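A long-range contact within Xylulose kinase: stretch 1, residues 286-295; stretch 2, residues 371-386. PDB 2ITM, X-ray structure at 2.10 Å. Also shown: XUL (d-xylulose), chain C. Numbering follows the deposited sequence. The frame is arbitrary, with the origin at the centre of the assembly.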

# COMPACT_ATOMS: atom_id res chain seq x y z
N HIS A 286 -17.76 34.66 -0.85
CA HIS A 286 -17.79 33.20 -0.81
C HIS A 286 -16.59 32.55 -0.13
O HIS A 286 -15.52 33.13 -0.04
N LEU A 287 -16.81 31.34 0.34
CA LEU A 287 -15.75 30.49 0.81
C LEU A 287 -15.51 29.42 -0.23
O LEU A 287 -16.40 29.07 -0.99
N MET A 288 -14.30 28.90 -0.27
CA MET A 288 -14.01 27.75 -1.10
C MET A 288 -12.90 26.87 -0.55
O MET A 288 -12.03 27.33 0.18
N SER A 289 -12.96 25.60 -0.90
CA SER A 289 -11.95 24.65 -0.52
C SER A 289 -11.75 23.64 -1.63
O SER A 289 -12.71 23.12 -2.17
N VAL A 290 -10.50 23.38 -1.96
CA VAL A 290 -10.18 22.29 -2.85
C VAL A 290 -10.63 20.99 -2.23
O VAL A 290 -10.45 20.75 -1.05
N MET A 291 -11.26 20.15 -3.04
CA MET A 291 -11.70 18.86 -2.59
C MET A 291 -11.13 17.79 -3.48
O MET A 291 -10.63 18.08 -4.55
N LEU A 292 -11.20 16.55 -3.03
CA LEU A 292 -10.93 15.40 -3.88
C LEU A 292 -11.79 15.47 -5.13
O LEU A 292 -12.90 15.97 -5.11
N SER A 293 -11.24 14.97 -6.23
CA SER A 293 -12.01 14.71 -7.42
C SER A 293 -12.69 13.36 -7.29
O SER A 293 -12.14 12.35 -7.67
N ALA A 294 -13.90 13.37 -6.74
CA ALA A 294 -14.66 12.14 -6.51
C ALA A 294 -14.81 11.41 -7.83
O ALA A 294 -14.95 10.20 -7.87
N ALA A 295 -14.80 12.18 -8.91
CA ALA A 295 -14.83 11.64 -10.26
C ALA A 295 -13.56 10.86 -10.55
O ALA A 295 -13.60 9.69 -10.89
N TYR A 371 -16.13 9.89 3.47
CA TYR A 371 -15.73 10.40 4.77
C TYR A 371 -14.91 11.68 4.65
O TYR A 371 -15.13 12.64 5.37
N ALA A 372 -13.96 11.66 3.72
CA ALA A 372 -13.15 12.82 3.39
C ALA A 372 -13.98 14.04 2.96
O ALA A 372 -13.81 15.12 3.50
N LEU A 373 -14.87 13.83 2.01
CA LEU A 373 -15.71 14.89 1.49
C LEU A 373 -16.59 15.53 2.56
O LEU A 373 -16.76 16.73 2.58
N ALA A 374 -17.14 14.72 3.45
CA ALA A 374 -18.00 15.19 4.52
C ALA A 374 -17.24 16.05 5.53
O ALA A 374 -17.73 17.08 5.95
N ASP A 375 -16.05 15.61 5.90
CA ASP A 375 -15.19 16.37 6.78
C ASP A 375 -14.82 17.68 6.11
O ASP A 375 -14.75 18.72 6.76
N GLY A 376 -14.59 17.61 4.81
CA GLY A 376 -14.26 18.78 4.01
C GLY A 376 -15.34 19.84 4.07
O GLY A 376 -15.08 21.02 4.32
N MET A 377 -16.57 19.42 3.85
CA MET A 377 -17.70 20.32 3.98
C MET A 377 -17.89 20.86 5.41
O MET A 377 -18.12 22.05 5.57
N ASP A 378 -17.77 19.99 6.40
CA ASP A 378 -17.88 20.40 7.80
C ASP A 378 -16.94 21.55 8.15
O ASP A 378 -17.33 22.49 8.81
N VAL A 379 -15.70 21.47 7.70
CA VAL A 379 -14.71 22.51 7.93
C VAL A 379 -15.17 23.89 7.39
O VAL A 379 -15.13 24.88 8.09
N VAL A 380 -15.63 23.91 6.15
CA VAL A 380 -16.21 25.10 5.55
C VAL A 380 -17.41 25.62 6.35
O VAL A 380 -17.53 26.80 6.58
N HIS A 381 -18.27 24.71 6.76
CA HIS A 381 -19.46 25.08 7.50
C HIS A 381 -19.10 25.71 8.83
O HIS A 381 -19.70 26.67 9.25
N ALA A 382 -18.06 25.18 9.46
CA ALA A 382 -17.61 25.67 10.75
C ALA A 382 -17.17 27.13 10.68
O ALA A 382 -17.02 27.79 11.69
N CYS A 383 -16.96 27.61 9.46
CA CYS A 383 -16.49 28.96 9.23
C CYS A 383 -17.66 29.92 9.36
O CYS A 383 -17.47 31.11 9.57
N GLY A 384 -18.86 29.38 9.24
CA GLY A 384 -20.09 30.15 9.33
C GLY A 384 -21.01 29.99 8.13
O GLY A 384 -21.77 30.88 7.82
N ILE A 385 -20.92 28.86 7.45
CA ILE A 385 -21.82 28.56 6.35
C ILE A 385 -22.86 27.54 6.77
O ILE A 385 -22.53 26.53 7.37
N LYS A 386 -24.12 27.80 6.46
CA LYS A 386 -25.19 26.88 6.81
C LYS A 386 -26.18 26.67 5.67
O LYS A 386 -27.15 27.40 5.53

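The most unusual feature of this contact is a methionine methyl set against a helix backbone where a glycine leaves room for it. Met291, with chi1 and chi2 both m and chi3 near -103°, carries its CE to 3.4 Å from Leu373 O, 3.7 Å from Gly376 CA and 3.7 Å from Met377 N. A CB on Gly376 would point toward the strand and lie only 2.4 Å from Met291 CE, so the close fit depends on the absence of a side chain there. Met377, whose CA-to-CB bond points away, still passes its CG within 4.1 Å of Met291 CE.

The strand and helix run nearly antiparallel, at 156°, and no direct hydrogen bond joins the two stretches; apolar packing dominates. Leu287, Ser289 and Met291 point toward the other stretch, whereas the intervening Met288 points away and brings its CE to 3.4 Å from O2 of the bound d-xylulose, the sugar expected of a xylulose kinase.

At one end, Leu287, with an off-rotamer chi1 of -93°, places CD2 3.5 Å from Cys383 CB, 3.6 Å from Ile385 CG1 and 4.4 Å from Val380 CG1. Cys383 and Ile385 are both m at chi1, and Val380 is t. Towards the other end, Leu373 (m, t) starts sideways but its tip turns nearer: CD2 lies 4.2 Å from Met291 CB and 4.3 Å from Leu292 CB, while CD1 reaches 4.2 Å from Ala294 CB. Leu292 (m, t) also sets CD1 3.6 Å from Ala372 CB.

Ser289 (t) combines both kinds of contact. Its CB packs 4.0 Å from Val380 CG2, and its OG is hydrogen-bonded at 3.0 Å to the O of a water that donates to Gly376 O at 2.9 Å, giving the mostly apolar contact a water-mediated bridge.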

# COMPACT_ATOMS: atom_id res chain seq x y z
CB HIS A 286 -18.00 32.60 -2.19
CG HIS A 286 -16.75 32.45 -3.00
ND1 HIS A 286 -16.35 33.38 -3.93
CD2 HIS A 286 -15.81 31.48 -3.03
CE1 HIS A 286 -15.22 32.99 -4.49
NE2 HIS A 286 -14.88 31.84 -3.96
CB LEU A 287 -16.12 29.83 2.14
CG LEU A 287 -15.69 30.52 3.43
CD1 LEU A 287 -15.74 31.99 3.30
CD2 LEU A 287 -16.55 30.07 4.56
CB MET A 288 -13.78 28.15 -2.56
CG MET A 288 -12.35 28.31 -2.98
SD MET A 288 -11.50 26.75 -3.15
CE MET A 288 -10.82 26.90 -4.77
CB SER A 289 -12.35 23.94 0.77
OG SER A 289 -11.36 23.05 1.17
CB VAL A 290 -8.71 22.25 -3.23
CG1 VAL A 290 -8.44 21.13 -4.18
CG2 VAL A 290 -8.31 23.54 -3.87
CB MET A 291 -13.22 18.80 -2.61
CG MET A 291 -13.87 19.83 -1.71
SD MET A 291 -13.61 19.55 0.02
CE MET A 291 -15.16 18.88 0.46
CB LEU A 292 -11.12 14.07 -3.13
CG LEU A 292 -10.14 13.72 -2.03
CD1 LEU A 292 -10.80 12.86 -1.00
CD2 LEU A 292 -8.89 13.06 -2.55
CB SER A 293 -11.11 14.72 -8.66
OG SER A 293 -10.29 15.86 -8.68
CB ALA A 294 -15.99 12.48 -5.97
CB ALA A 295 -15.01 12.75 -11.27
CB TYR A 371 -14.95 9.35 5.56
CG TYR A 371 -15.71 8.09 5.92
CD1 TYR A 371 -17.07 8.11 6.18
CD2 TYR A 371 -15.05 6.89 6.00
CE1 TYR A 371 -17.74 6.96 6.49
CE2 TYR A 371 -15.71 5.74 6.31
CZ TYR A 371 -17.05 5.77 6.56
OH TYR A 371 -17.68 4.61 6.88
CB ALA A 372 -12.15 12.46 2.32
CB LEU A 373 -16.56 14.38 0.33
CG LEU A 373 -15.83 13.98 -0.95
CD1 LEU A 373 -16.76 13.38 -1.96
CD2 LEU A 373 -15.02 15.12 -1.54
CB ALA A 374 -18.67 14.04 5.21
CB ASP A 375 -13.91 15.59 7.09
CG ASP A 375 -14.09 14.59 8.22
OD1 ASP A 375 -15.01 14.75 9.04
OD2 ASP A 375 -13.34 13.62 8.36
CB MET A 377 -18.97 19.68 3.44
CG MET A 377 -18.93 19.42 1.94
SD MET A 377 -20.51 19.05 1.21
CE MET A 377 -20.78 17.41 1.81
CB ASP A 378 -17.58 19.21 8.71
CG ASP A 378 -18.73 18.21 8.76
OD1 ASP A 378 -19.83 18.52 8.31
OD2 ASP A 378 -18.60 17.08 9.25
CB VAL A 379 -13.35 22.12 7.32
CG1 VAL A 379 -12.37 23.26 7.43
CG2 VAL A 379 -12.81 20.89 7.96
CB VAL A 380 -16.56 24.86 4.09
CG1 VAL A 380 -17.51 25.89 3.56
CG2 VAL A 380 -15.30 24.82 3.26
CB HIS A 381 -20.39 23.88 7.65
CG HIS A 381 -20.92 23.36 6.35
ND1 HIS A 381 -21.50 22.13 6.22
CD2 HIS A 381 -20.94 23.92 5.12
CE1 HIS A 381 -21.86 21.94 4.97
NE2 HIS A 381 -21.53 23.01 4.28
CB ALA A 382 -16.49 24.80 11.26
CB CYS A 383 -15.82 29.10 7.86
SG CYS A 383 -14.24 28.26 7.68
CB ILE A 385 -21.03 28.02 5.13
CG1 ILE A 385 -19.95 29.02 4.70
CG2 ILE A 385 -21.95 27.71 3.99
CD1 ILE A 385 -20.41 30.01 3.70
CB LYS A 386 -25.90 27.34 8.07
CG LYS A 386 -27.04 26.45 8.54
CD LYS A 386 -26.64 25.01 8.67
CE LYS A 386 -27.45 24.13 7.74
NZ LYS A 386 -26.63 23.06 7.07
C1 XUL C . -7.50 28.40 -6.11
C2 XUL C . -8.33 27.55 -7.06
C3 XUL C . -8.60 28.08 -8.42
C4 XUL C . -7.86 27.16 -9.36
C5 XUL C . -7.67 27.75 -10.74
O1 XUL C . -8.30 29.35 -5.45
O2 XUL C . -8.33 26.15 -6.90
O3 XUL C . -7.98 29.33 -8.49
O4 XUL C . -6.62 26.96 -8.75
O5 XUL C . -8.20 29.04 -10.76
O HOH W 1 -12.48 22.05 3.76